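Local coordinates for putative cell surface protein, similar to internalin proteins (Listeria monocytogenes EGD-e, PDB 5KZS) that is of unknown function but, as an internalin-like leucine-rich-repeat surface protein of Listeria, probably takes part in protein-protein recognition at the host cell, at residues F316-N321 with Y333-T338; P263-L268 with T293-D298; M80-D85 with V110-S115; K29-D34 with D43-L48; A195-S200 with N218-D223. One frame throughout, in Å; residues are numbered along the deposited sequence.

Contact 1 (F316-N321 with Y333-T338); sequences FNVQFN and YDWVLT
Y333 O is gripped twice from the facing strand, by V318 N at 3.0 Å, lying nearly along the C=O axis, and by the CA-H of N317. F316 O is held in the same double way by W335 N and the CA-H of D334, while F316 N gives a 2.8 Å bond to W335 O. These bonds join the antiparallel hairpin of strands 312-320 and 331-339 within the mixed sheet of the C-terminal domain, consistent with the immunoglobulin-like domain of internalins. W335 has CG in the crowded position between backbone N and carbonyl carbon (chi1 73°), which swings the indole across to the facing strand, up to V318. F316 CB sits over the six-membered ring in a CH-pi contact, 3.7 Å from its centroid, whereas the two aromatic rings are slid apart and barely overlap. L337 CD2 touches F316 CE1 at 3.8 Å. F320 CE2 meets the edge of the Y333 ring, 3.9 Å from Y333 CE2, and Y333 OH is hydrogen-bonded to L227 O.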
# COMPACT_ATOMS: atom_id res chain seq x y z
N PHE A 316 -10.56 28.83 9.70
CA PHE A 316 -9.25 28.74 10.37
C PHE A 316 -8.46 27.54 9.91
O PHE A 316 -9.01 26.59 9.35
CB PHE A 316 -9.41 28.71 11.89
CG PHE A 316 -9.29 30.07 12.53
CD1 PHE A 316 -10.38 30.93 12.58
CD2 PHE A 316 -8.07 30.51 13.05
CE1 PHE A 316 -10.27 32.19 13.15
CE2 PHE A 316 -7.95 31.76 13.62
CZ PHE A 316 -9.05 32.60 13.67
N ASN A 317 -7.14 27.63 10.11
CA ASN A 317 -6.28 26.46 10.12
C ASN A 317 -5.06 26.61 11.00
O ASN A 317 -4.62 27.71 11.30
CB ASN A 317 -5.83 26.05 8.70
CG ASN A 317 -4.82 27.02 8.10
OD1 ASN A 317 -3.60 26.80 8.15
ND2 ASN A 317 -5.33 28.10 7.52
N VAL A 318 -4.52 25.48 11.38
CA VAL A 318 -3.24 25.38 12.04
C VAL A 318 -2.34 24.68 11.01
O VAL A 318 -2.82 23.87 10.23
CB VAL A 318 -3.41 24.59 13.37
CG1 VAL A 318 -2.24 23.66 13.68
CG2 VAL A 318 -3.65 25.56 14.52
N GLN A 319 -1.06 25.05 10.98
CA GLN A 319 -0.05 24.41 10.13
C GLN A 319 1.20 24.15 10.94
O GLN A 319 1.63 25.01 11.71
CB GLN A 319 0.32 25.32 8.97
CG GLN A 319 -0.59 25.20 7.77
CD GLN A 319 -0.25 26.20 6.68
OE1 GLN A 319 0.92 26.37 6.32
NE2 GLN A 319 -1.26 26.89 6.16
N PHE A 320 1.80 22.99 10.77
CA PHE A 320 3.07 22.70 11.41
C PHE A 320 3.88 21.67 10.62
O PHE A 320 3.44 21.20 9.56
CB PHE A 320 2.88 22.29 12.88
CG PHE A 320 2.17 20.97 13.07
CD1 PHE A 320 2.90 19.78 13.14
CD2 PHE A 320 0.78 20.92 13.21
CE1 PHE A 320 2.25 18.57 13.33
CE2 PHE A 320 0.14 19.71 13.41
CZ PHE A 320 0.87 18.53 13.47
N ASN A 321 5.08 21.38 11.12
CA ASN A 321 6.03 20.55 10.42
C ASN A 321 6.34 21.08 9.02
O ASN A 321 6.66 20.31 8.14
CB ASN A 321 5.53 19.10 10.38
CG ASN A 321 6.62 18.11 10.71
OD1 ASN A 321 7.42 18.32 11.62
ND2 ASN A 321 6.65 17.01 9.99
N TYR A 333 -4.63 21.34 9.73
CA TYR A 333 -5.92 21.01 10.31
C TYR A 333 -6.80 22.24 10.22
O TYR A 333 -6.39 23.31 10.65
CB TYR A 333 -5.76 20.50 11.74
CG TYR A 333 -5.03 19.19 11.75
CD1 TYR A 333 -5.71 17.99 11.59
CD2 TYR A 333 -3.63 19.14 11.83
CE1 TYR A 333 -5.03 16.78 11.54
CE2 TYR A 333 -2.94 17.94 11.79
CZ TYR A 333 -3.64 16.75 11.64
OH TYR A 333 -2.96 15.54 11.60
N ASP A 334 -7.97 22.09 9.60
CA ASP A 334 -8.91 23.19 9.39
C ASP A 334 -10.15 23.11 10.29
O ASP A 334 -10.52 22.03 10.78
CB ASP A 334 -9.37 23.21 7.92
CG ASP A 334 -8.22 23.19 6.94
OD1 ASP A 334 -7.06 23.42 7.34
OD2 ASP A 334 -8.48 22.95 5.75
N TRP A 335 -10.79 24.26 10.51
CA TRP A 335 -12.12 24.30 11.11
C TRP A 335 -12.74 25.68 10.91
O TRP A 335 -12.03 26.66 10.66
CB TRP A 335 -12.09 23.94 12.60
CG TRP A 335 -11.51 24.98 13.47
CD1 TRP A 335 -12.19 25.88 14.24
CD2 TRP A 335 -10.12 25.24 13.69
NE1 TRP A 335 -11.32 26.68 14.92
CE2 TRP A 335 -10.04 26.31 14.60
CE3 TRP A 335 -8.94 24.68 13.20
CZ2 TRP A 335 -8.81 26.84 15.04
CZ3 TRP A 335 -7.71 25.21 13.63
CH2 TRP A 335 -7.66 26.27 14.54
N VAL A 336 -14.07 25.73 11.01
CA VAL A 336 -14.81 26.98 10.95
C VAL A 336 -15.01 27.46 12.38
O VAL A 336 -15.48 26.70 13.23
CB VAL A 336 -16.18 26.79 10.25
CG1 VAL A 336 -17.03 28.07 10.36
CG2 VAL A 336 -15.99 26.39 8.80
N LEU A 337 -14.65 28.72 12.63
CA LEU A 337 -14.88 29.40 13.92
C LEU A 337 -15.87 30.56 13.77
O LEU A 337 -15.58 31.53 13.06
CB LEU A 337 -13.57 29.95 14.48
CG LEU A 337 -13.60 30.52 15.90
CD1 LEU A 337 -13.80 29.41 16.91
CD2 LEU A 337 -12.31 31.28 16.18
N THR A 338 -17.01 30.45 14.44
CA THR A 338 -18.01 31.51 14.44
C THR A 338 -17.80 32.40 15.67
O THR A 338 -17.73 31.90 16.80
CB THR A 338 -19.43 30.93 14.41
OG1 THR A 338 -19.59 30.19 13.19
CG2 THR A 338 -20.50 32.03 14.49

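Contact 2 (P263-L268 with T293-D298); sequences PIYFQL and TTTNAD
F266 pushes the tip of its ring against the backbone of 295-297, CZ lying 3.5 Å from N296 O and CE2 3.5 Å from A297 CA. Y265 CD2 sits over the centre of one face of this ring, 3.6 Å above the plane, and A297 comes in obliquely from the other side, its CB 4.0 Å from F266 CD2. T295 CB lies 3.9 Å from F266 CZ. With CG anti to the carbonyl carbon (chi1 -60°), F266 extends from the helix toward the strand. No hydrogen bond crosses, so the join rests on van der Waals contact of the ring with carbon atoms and one carbonyl oxygen, buried on the helix side and exposed along the strand end. Y265 OH is bonded to P277 O, and its ring packs edge-to-face on F320. Helix 263-270 connects strands 258-261 and 279-283 of the mixed sheet and packs on the end of strand 289-296 by an aromatic side chain, in a domain consistent with the immunoglobulin-like domain of internalins.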
# COMPACT_ATOMS: atom_id res chain seq x y z
N PRO A 263 -3.77 16.00 19.61
CA PRO A 263 -2.74 15.12 20.20
C PRO A 263 -1.59 14.73 19.26
O PRO A 263 -0.48 14.48 19.73
CB PRO A 263 -3.53 13.87 20.61
CG PRO A 263 -4.93 14.36 20.83
CD PRO A 263 -5.13 15.47 19.83
N ILE A 264 -1.87 14.67 17.95
CA ILE A 264 -0.85 14.32 16.94
C ILE A 264 0.39 15.21 17.02
O ILE A 264 1.51 14.69 16.95
CB ILE A 264 -1.44 14.28 15.49
CG1 ILE A 264 -0.43 13.67 14.51
CG2 ILE A 264 -1.91 15.64 15.00
CD1 ILE A 264 -1.01 13.34 13.15
N TYR A 265 0.20 16.51 17.22
CA TYR A 265 1.33 17.43 17.35
C TYR A 265 2.30 16.98 18.45
O TYR A 265 3.52 16.86 18.21
CB TYR A 265 0.88 18.87 17.60
CG TYR A 265 2.05 19.82 17.83
CD1 TYR A 265 2.72 20.42 16.76
CD2 TYR A 265 2.51 20.08 19.12
CE1 TYR A 265 3.81 21.27 16.98
CE2 TYR A 265 3.60 20.92 19.35
CZ TYR A 265 4.24 21.51 18.28
OH TYR A 265 5.32 22.34 18.52
N PHE A 266 1.76 16.72 19.63
CA PHE A 266 2.58 16.49 20.83
C PHE A 266 3.09 15.08 20.87
O PHE A 266 4.13 14.79 21.48
CB PHE A 266 1.78 16.79 22.10
CG PHE A 266 1.30 18.21 22.17
CD1 PHE A 266 0.10 18.59 21.57
CD2 PHE A 266 2.05 19.18 22.82
CE1 PHE A 266 -0.34 19.89 21.62
CE2 PHE A 266 1.62 20.49 22.87
CZ PHE A 266 0.41 20.85 22.28
N GLN A 267 2.34 14.19 20.24
CA GLN A 267 2.79 12.84 20.00
C GLN A 267 4.01 12.83 19.07
O GLN A 267 5.04 12.22 19.39
CB GLN A 267 1.64 12.01 19.43
CG GLN A 267 0.62 11.64 20.49
CD GLN A 267 -0.60 10.94 19.93
OE1 GLN A 267 -1.32 11.49 19.09
NE2 GLN A 267 -0.84 9.73 20.40
N LEU A 268 3.90 13.54 17.95
CA LEU A 268 5.03 13.66 17.00
C LEU A 268 6.23 14.33 17.65
O LEU A 268 7.37 13.89 17.48
CB LEU A 268 4.63 14.45 15.75
CG LEU A 268 3.70 13.73 14.78
CD1 LEU A 268 3.29 14.66 13.64
CD2 LEU A 268 4.32 12.44 14.27
N THR A 293 0.08 32.26 18.43
CA THR A 293 -0.23 30.85 18.57
C THR A 293 0.73 30.14 19.53
O THR A 293 1.93 30.21 19.35
CB THR A 293 -0.21 30.21 17.17
OG1 THR A 293 -1.34 30.69 16.42
CG2 THR A 293 -0.26 28.70 17.23
N THR A 294 0.18 29.45 20.52
CA THR A 294 0.97 28.84 21.61
C THR A 294 0.52 27.42 21.89
O THR A 294 -0.61 27.07 21.57
CB THR A 294 0.84 29.67 22.91
OG1 THR A 294 -0.54 30.01 23.14
CG2 THR A 294 1.68 30.94 22.81
N THR A 295 1.40 26.63 22.50
CA THR A 295 1.14 25.21 22.74
C THR A 295 1.27 24.85 24.21
O THR A 295 2.30 25.13 24.82
CB THR A 295 2.08 24.30 21.90
OG1 THR A 295 3.39 24.22 22.48
CG2 THR A 295 2.18 24.79 20.45
N ASN A 296 0.24 24.20 24.76
CA ASN A 296 0.31 23.58 26.09
C ASN A 296 0.38 22.05 26.00
O ASN A 296 -0.58 21.39 25.59
CB ASN A 296 -0.88 24.00 26.97
CG ASN A 296 -0.65 23.67 28.45
OD1 ASN A 296 -0.16 22.59 28.80
ND2 ASN A 296 -1.01 24.61 29.33
N ALA A 297 1.51 21.51 26.44
CA ALA A 297 1.79 20.07 26.37
C ALA A 297 0.95 19.24 27.32
O ALA A 297 0.54 18.13 26.96
CB ALA A 297 3.27 19.80 26.60
N ASP A 298 0.70 19.75 28.53
CA ASP A 298 -0.09 19.00 29.52
C ASP A 298 -1.52 18.70 29.08
O ASP A 298 -2.02 17.61 29.34
CB ASP A 298 -0.10 19.71 30.88
CG ASP A 298 1.07 19.32 31.76
OD1 ASP A 298 2.20 19.21 31.24
OD2 ASP A 298 0.84 19.11 32.98

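Contact 3 (M80-D85 with V110-S115); sequences MEFGED and VTRNLS
R112 bends sharply at chi2 (-71°), turning NE back toward the 80-85 loop, while F82 has CG in the crowded position between N and C (chi1 61°), its ring sliding past the arginine in the opposite direction. R112 NE bonds F82 O at 2.7 Å, approaching in the carbonyl plane on a lone pair, with the oxygen near the guanidinium plane. The aliphatic part of R112 packs on the ring, its CB lying 3.5 Å from F82 CE2, and L114 CD2 touches that ring atom at 3.8 Å. E84 N stands over one guanidinium face, with V110 CG1 over the opposite face. The contact joins consecutive coils of the repeat domain, away from its long parallel sheet. R112 NH2 makes a salt bridge to E56 OE1, whereas E84 OE1 lies 4.4 Å from R112 NH1, well out of the guanidinium plane. The salt bridge to E56 and the more distant charge of E84 would be expected to offset the charge of this partly exposed arginine, whose NE pins the loop backbone.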
# COMPACT_ATOMS: atom_id res chain seq x y z
N MSE A 80 5.58 -8.25 -16.74
CA MSE A 80 6.04 -6.88 -16.99
C MSE A 80 5.04 -6.04 -17.70
O MSE A 80 4.94 -4.85 -17.45
CB MSE A 80 7.35 -6.88 -17.77
CG MSE A 80 8.49 -7.49 -16.96
SE MSE A 80 8.78 -6.55 -15.23
CE MSE A 80 10.45 -7.52 -14.80
N GLU A 81 4.27 -6.65 -18.59
CA GLU A 81 3.19 -5.96 -19.29
C GLU A 81 2.08 -6.98 -19.55
O GLU A 81 2.36 -8.18 -19.62
CB GLU A 81 3.73 -5.37 -20.59
CG GLU A 81 3.40 -3.91 -20.81
CD GLU A 81 4.08 -3.00 -19.81
OE1 GLU A 81 3.37 -2.29 -19.07
OE2 GLU A 81 5.33 -3.00 -19.74
N PHE A 82 0.83 -6.52 -19.67
CA PHE A 82 -0.35 -7.41 -19.84
C PHE A 82 -1.64 -6.66 -20.20
O PHE A 82 -1.82 -5.52 -19.79
CB PHE A 82 -0.59 -8.27 -18.58
CG PHE A 82 -0.88 -7.48 -17.32
CD1 PHE A 82 0.15 -6.94 -16.55
CD2 PHE A 82 -2.19 -7.31 -16.88
CE1 PHE A 82 -0.12 -6.23 -15.39
CE2 PHE A 82 -2.47 -6.59 -15.71
CZ PHE A 82 -1.43 -6.06 -14.97
N GLY A 83 -2.53 -7.32 -20.94
CA GLY A 83 -3.82 -6.73 -21.37
C GLY A 83 -5.00 -6.97 -20.43
O GLY A 83 -4.87 -7.65 -19.40
N GLU A 84 -6.16 -6.41 -20.79
CA GLU A 84 -7.37 -6.50 -19.96
C GLU A 84 -7.82 -7.93 -19.66
O GLU A 84 -8.31 -8.21 -18.57
CB GLU A 84 -8.54 -5.76 -20.62
CG GLU A 84 -8.53 -4.26 -20.37
CD GLU A 84 -9.27 -3.47 -21.44
OE1 GLU A 84 -8.91 -3.61 -22.63
OE2 GLU A 84 -10.20 -2.71 -21.09
N ASP A 85 -7.65 -8.83 -20.62
CA ASP A 85 -8.12 -10.20 -20.46
C ASP A 85 -7.17 -11.10 -19.68
O ASP A 85 -7.46 -12.27 -19.50
CB ASP A 85 -8.47 -10.78 -21.83
CG ASP A 85 -9.58 -10.00 -22.52
OD1 ASP A 85 -9.35 -9.49 -23.63
OD2 ASP A 85 -10.67 -9.86 -21.93
N VAL A 110 -3.19 3.91 -17.65
CA VAL A 110 -3.57 2.58 -18.14
C VAL A 110 -4.13 1.76 -16.98
O VAL A 110 -3.41 1.39 -16.05
CB VAL A 110 -2.37 1.86 -18.79
CG1 VAL A 110 -2.78 0.47 -19.27
CG2 VAL A 110 -1.81 2.69 -19.94
N THR A 111 -5.43 1.47 -17.05
CA THR A 111 -6.15 0.76 -16.00
C THR A 111 -6.15 -0.75 -16.26
O THR A 111 -6.65 -1.20 -17.29
CB THR A 111 -7.61 1.25 -15.94
OG1 THR A 111 -7.65 2.68 -15.98
CG2 THR A 111 -8.30 0.76 -14.67
N ARG A 112 -5.59 -1.52 -15.32
CA ARG A 112 -5.76 -2.97 -15.31
C ARG A 112 -6.40 -3.45 -14.01
O ARG A 112 -6.20 -2.86 -12.96
CB ARG A 112 -4.42 -3.68 -15.50
CG ARG A 112 -3.75 -3.45 -16.84
CD ARG A 112 -4.44 -4.12 -18.01
NE ARG A 112 -3.80 -3.70 -19.25
CZ ARG A 112 -4.30 -2.87 -20.18
NH1 ARG A 112 -5.51 -2.34 -20.08
NH2 ARG A 112 -3.55 -2.57 -21.25
N ASN A 113 -7.15 -4.55 -14.11
CA ASN A 113 -7.71 -5.23 -12.95
C ASN A 113 -7.01 -6.57 -12.70
O ASN A 113 -6.66 -7.27 -13.66
CB ASN A 113 -9.20 -5.47 -13.18
CG ASN A 113 -9.90 -4.22 -13.66
OD1 ASN A 113 -10.11 -3.28 -12.89
ND2 ASN A 113 -10.26 -4.21 -14.93
N LEU A 114 -6.81 -6.90 -11.43
CA LEU A 114 -6.23 -8.18 -11.00
C LEU A 114 -6.94 -8.79 -9.77
O LEU A 114 -7.29 -8.07 -8.84
CB LEU A 114 -4.77 -8.00 -10.61
CG LEU A 114 -3.76 -7.60 -11.67
CD1 LEU A 114 -2.41 -7.39 -10.99
CD2 LEU A 114 -3.63 -8.66 -12.75
N SER A 115 -7.14 -10.10 -9.77
CA SER A 115 -7.57 -10.83 -8.58
C SER A 115 -6.37 -11.58 -8.04
O SER A 115 -5.41 -11.81 -8.76
CB SER A 115 -8.71 -11.81 -8.90
OG SER A 115 -8.28 -12.91 -9.71

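Contact 4 (K29-D34 with D43-L48); sequences KNLNKD and DDLDAL
The helical cap at the N-terminus, which in internalins closes one end of the leucine-rich-repeat stack and belongs to an EF-hand-related family, supplies both segments of this contact: the C-terminal end of helix 21-31 and helix 42-46 with the residues just after it. Helix 21-31 ends in a Schellman motif, N32 taking positive phi (64°) and its N bonding back to K29 O. This reversal carries K33 round so that its CB points at the other helix. L31 is the main apolar contact. With CG anti to its carbonyl carbon, it sends CD2 across the gap, where this one methyl meets D44 O at 3.3 Å, L48 CD1 at 3.9 Å and L45 CD2 at 4.2 Å. L31 and L48 cross at about a right angle, and I14 of helix 14-17 packs on L31 as well. At the more open margin, the chain of K33 bends at chi2 and sets NZ 4.0 Å from D44 OD2, a long salt bridge whose pull is probably modest. N30 ties the cap to the repeat sheet, since its ND2 is hydrogen-bonded to G52 O on strand 50-53, the edge strand at the N-terminal end of that sheet. No hydrogen bond passes between the two segments, and close to this tether the backbone carbonyl N30 O is approached by a methyl, L48 CD2, at 3.3 Å.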
# COMPACT_ATOMS: atom_id res chain seq x y z
N LYS A 29 11.49 -16.09 -25.86
CA LYS A 29 12.36 -15.11 -25.22
C LYS A 29 12.89 -15.61 -23.87
O LYS A 29 14.07 -15.49 -23.60
CB LYS A 29 11.65 -13.77 -25.04
CG LYS A 29 12.62 -12.61 -24.88
CD LYS A 29 12.14 -11.56 -23.89
CE LYS A 29 13.00 -10.30 -23.97
NZ LYS A 29 12.47 -9.27 -23.03
N ASN A 30 12.05 -16.21 -23.04
CA ASN A 30 12.51 -16.73 -21.75
C ASN A 30 13.57 -17.84 -21.86
O ASN A 30 14.42 -17.96 -21.00
CB ASN A 30 11.32 -17.23 -20.92
CG ASN A 30 10.47 -16.10 -20.34
OD1 ASN A 30 10.98 -15.16 -19.75
ND2 ASN A 30 9.16 -16.20 -20.49
N LEU A 31 13.48 -18.63 -22.93
CA LEU A 31 14.38 -19.76 -23.20
C LEU A 31 15.56 -19.40 -24.11
O LEU A 31 16.40 -20.25 -24.40
CB LEU A 31 13.60 -20.88 -23.88
CG LEU A 31 12.65 -21.69 -23.01
CD1 LEU A 31 11.49 -22.23 -23.84
CD2 LEU A 31 13.40 -22.82 -22.30
N ASN A 32 15.58 -18.15 -24.57
CA ASN A 32 16.63 -17.63 -25.43
C ASN A 32 16.66 -18.35 -26.77
O ASN A 32 17.71 -18.81 -27.22
CB ASN A 32 17.98 -17.65 -24.69
CG ASN A 32 18.62 -16.29 -24.66
OD1 ASN A 32 18.50 -15.57 -23.66
ND2 ASN A 32 19.26 -15.91 -25.76
N LYS A 33 15.49 -18.45 -27.39
CA LYS A 33 15.33 -19.07 -28.69
C LYS A 33 14.74 -18.05 -29.65
O LYS A 33 13.86 -17.29 -29.28
CB LYS A 33 14.41 -20.29 -28.58
CG LYS A 33 14.94 -21.39 -27.67
CD LYS A 33 15.91 -22.32 -28.39
CE LYS A 33 16.71 -23.16 -27.40
NZ LYS A 33 17.31 -24.36 -28.05
N ASP A 34 15.23 -18.04 -30.89
CA ASP A 34 14.84 -17.03 -31.89
C ASP A 34 13.43 -17.21 -32.43
O ASP A 34 12.79 -16.25 -32.87
CB ASP A 34 15.82 -17.06 -33.08
CG ASP A 34 17.26 -16.79 -32.67
OD1 ASP A 34 17.49 -16.03 -31.70
OD2 ASP A 34 18.17 -17.33 -33.34
N ASP A 43 16.04 -30.29 -20.43
CA ASP A 43 17.22 -29.53 -19.97
C ASP A 43 17.06 -28.02 -20.16
O ASP A 43 17.46 -27.24 -19.29
CB ASP A 43 18.51 -30.00 -20.66
CG ASP A 43 18.90 -31.42 -20.28
OD1 ASP A 43 18.80 -31.77 -19.07
OD2 ASP A 43 19.30 -32.20 -21.19
N ASP A 44 16.47 -27.61 -21.28
CA ASP A 44 16.22 -26.19 -21.59
C ASP A 44 15.31 -25.52 -20.56
O ASP A 44 15.48 -24.35 -20.24
CB ASP A 44 15.63 -26.01 -22.99
CG ASP A 44 16.62 -26.35 -24.11
OD1 ASP A 44 17.85 -26.15 -23.93
OD2 ASP A 44 16.17 -26.82 -25.17
N LEU A 45 14.33 -26.27 -20.07
CA LEU A 45 13.45 -25.81 -19.01
C LEU A 45 14.14 -25.88 -17.65
O LEU A 45 13.98 -24.97 -16.84
CB LEU A 45 12.15 -26.63 -19.00
CG LEU A 45 11.30 -26.66 -20.28
CD1 LEU A 45 10.28 -27.79 -20.21
CD2 LEU A 45 10.60 -25.33 -20.54
N ASP A 46 14.91 -26.95 -17.40
CA ASP A 46 15.65 -27.10 -16.13
C ASP A 46 16.66 -25.97 -15.89
O ASP A 46 16.94 -25.61 -14.74
CB ASP A 46 16.37 -28.46 -16.06
CG ASP A 46 15.41 -29.67 -15.90
OD1 ASP A 46 14.23 -29.51 -15.49
OD2 ASP A 46 15.85 -30.81 -16.17
N ALA A 47 17.19 -25.39 -16.97
CA ALA A 47 18.08 -24.23 -16.85
C ALA A 47 17.37 -22.91 -16.52
O ALA A 47 18.04 -21.97 -16.09
CB ALA A 47 18.92 -24.07 -18.12
N LEU A 48 16.05 -22.82 -16.71
CA LEU A 48 15.32 -21.60 -16.38
C LEU A 48 15.20 -21.38 -14.87
O LEU A 48 14.89 -22.33 -14.14
CB LEU A 48 13.91 -21.60 -16.99
CG LEU A 48 13.72 -21.63 -18.51
CD1 LEU A 48 12.29 -21.28 -18.87
CD2 LEU A 48 14.67 -20.68 -19.23

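Contact 5 (A195-S200 with N218-D223); sequences AELNLS and NNLNLD
The amides of N198 and N221 lie side by side, pointing the same way, with their planes only 2° apart. N198 OD1 stands over the plane of the N221 amide, displaced toward the aliphatic end, 3.4 Å from N221 CB. Each amide is held by its own chain in an Asx turn: N198 OD1 accepts from S200 N and from S200 OG, the latter at 2.7 Å on a lone pair, and N221 OD1 accepts from D223 N at 3.0 Å. Both asparagines have CG anti to the backbone N, which keeps them in step. The strands that carry them, 196-198 and 219-221, pair in parallel and in register within the curved sheet of the leucine-rich-repeat solenoid. L197 N bonds N219 O at 2.9 Å and N221 N bonds L197 O at 3.0 Å, while A195 O takes two donors, N218 N and N219 N. On the face opposite the asparagines, L197 CD2 packs on L220 CD1 at 3.8 Å, and L199 CD1 meets the same L220 methyl at 3.7 Å. N202 and N225 secure the turns beyond, both giving ND2 to L199 O. One face is therefore a leucine core, and the other, carrying E196, N198, N219 and N221, is a polar surface on which the amides of N198 and N221 are fixed, consistent with the concave face that internalins use for binding.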
# COMPACT_ATOMS: atom_id res chain seq x y z
N ALA A 195 7.40 -6.30 10.59
CA ALA A 195 8.33 -5.22 10.87
C ALA A 195 7.91 -3.90 10.22
O ALA A 195 8.02 -2.86 10.85
CB ALA A 195 9.73 -5.62 10.42
N GLU A 196 7.43 -3.95 8.98
CA GLU A 196 7.11 -2.75 8.21
C GLU A 196 5.67 -2.81 7.74
O GLU A 196 5.23 -3.80 7.17
CB GLU A 196 8.05 -2.59 7.00
CG GLU A 196 9.51 -2.31 7.37
CD GLU A 196 10.42 -3.56 7.47
OE1 GLU A 196 10.33 -4.49 6.62
OE2 GLU A 196 11.25 -3.61 8.41
N LEU A 197 4.94 -1.74 7.98
CA LEU A 197 3.56 -1.65 7.54
C LEU A 197 3.41 -0.29 6.90
O LEU A 197 3.55 0.74 7.56
CB LEU A 197 2.60 -1.83 8.73
CG LEU A 197 1.09 -1.69 8.51
CD1 LEU A 197 0.58 -2.62 7.43
CD2 LEU A 197 0.36 -1.98 9.80
N ASN A 198 3.15 -0.27 5.60
CA ASN A 198 3.05 0.99 4.91
C ASN A 198 1.58 1.28 4.62
O ASN A 198 0.94 0.55 3.84
CB ASN A 198 3.87 0.93 3.63
CG ASN A 198 4.02 2.27 2.95
OD1 ASN A 198 3.37 3.26 3.31
ND2 ASN A 198 4.87 2.30 1.95
N LEU A 199 1.06 2.35 5.25
CA LEU A 199 -0.32 2.80 5.04
C LEU A 199 -0.43 4.26 4.58
O LEU A 199 -1.48 4.88 4.72
CB LEU A 199 -1.13 2.61 6.32
CG LEU A 199 -1.06 1.20 6.93
CD1 LEU A 199 -1.61 1.18 8.34
CD2 LEU A 199 -1.79 0.18 6.07
N SER A 200 0.64 4.80 4.00
CA SER A 200 0.63 6.15 3.45
C SER A 200 -0.37 6.34 2.30
O SER A 200 -0.74 5.37 1.63
CB SER A 200 2.04 6.52 2.97
OG SER A 200 2.55 5.50 2.12
N ASN A 218 8.72 -1.99 13.50
CA ASN A 218 9.72 -0.91 13.48
C ASN A 218 9.28 0.31 12.70
O ASN A 218 9.82 1.40 12.94
CB ASN A 218 11.01 -1.40 12.80
CG ASN A 218 11.67 -2.53 13.55
OD1 ASN A 218 11.54 -2.65 14.78
ND2 ASN A 218 12.39 -3.39 12.81
N ASN A 219 8.34 0.14 11.77
CA ASN A 219 8.03 1.18 10.80
C ASN A 219 6.57 1.11 10.41
O ASN A 219 6.14 0.16 9.75
CB ASN A 219 8.93 0.99 9.56
CG ASN A 219 8.48 1.82 8.35
OD1 ASN A 219 8.75 1.44 7.20
ND2 ASN A 219 7.80 2.95 8.59
N LEU A 220 5.83 2.14 10.81
CA LEU A 220 4.43 2.28 10.47
C LEU A 220 4.28 3.58 9.72
O LEU A 220 4.22 4.66 10.31
CB LEU A 220 3.56 2.28 11.73
CG LEU A 220 2.04 2.51 11.58
CD1 LEU A 220 1.40 1.63 10.52
CD2 LEU A 220 1.34 2.27 12.91
N ASN A 221 4.25 3.49 8.40
CA ASN A 221 4.18 4.69 7.60
C ASN A 221 2.74 5.19 7.54
O ASN A 221 1.88 4.52 6.96
CB ASN A 221 4.72 4.42 6.20
CG ASN A 221 4.95 5.69 5.42
OD1 ASN A 221 4.33 6.73 5.68
ND2 ASN A 221 5.86 5.63 4.44
N LEU A 222 2.49 6.35 8.15
CA LEU A 222 1.18 6.97 8.11
C LEU A 222 1.12 8.29 7.33
O LEU A 222 0.11 8.97 7.39
CB LEU A 222 0.69 7.19 9.54
CG LEU A 222 0.63 5.93 10.41
CD1 LEU A 222 0.11 6.28 11.79
CD2 LEU A 222 -0.26 4.87 9.78
N ASP A 223 2.18 8.62 6.59
CA ASP A 223 2.25 9.84 5.79
C ASP A 223 1.01 10.03 4.91
O ASP A 223 0.45 9.08 4.45
CB ASP A 223 3.51 9.80 4.90
CG ASP A 223 4.08 11.19 4.57
OD1 ASP A 223 4.07 12.09 5.45
OD2 ASP A 223 4.57 11.39 3.43

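Overall arrangement
Contacts 4, 3 and 5 follow the solenoid from cap to repeats, while contacts 1 and 2 share the C-terminal mixed sheet. Those last two touch, their centres about 14 Å apart, whereas the centres of contacts 1 and 4 are about 62 Å apart. Contacts 1 and 5 are strand pairs knit by backbone bonds, but the first is antiparallel, with aromatic rings packed on one face and polar side chains on the other, whereas the second is parallel, with leucines inside and amides outside. Contact 3, also buried, relies on one arginine threaded between loops. Contacts 2 and 4, partly buried, bring in helices and have no hydrogen bond across them, using apolar tips and, in contact 4, a long salt bridge.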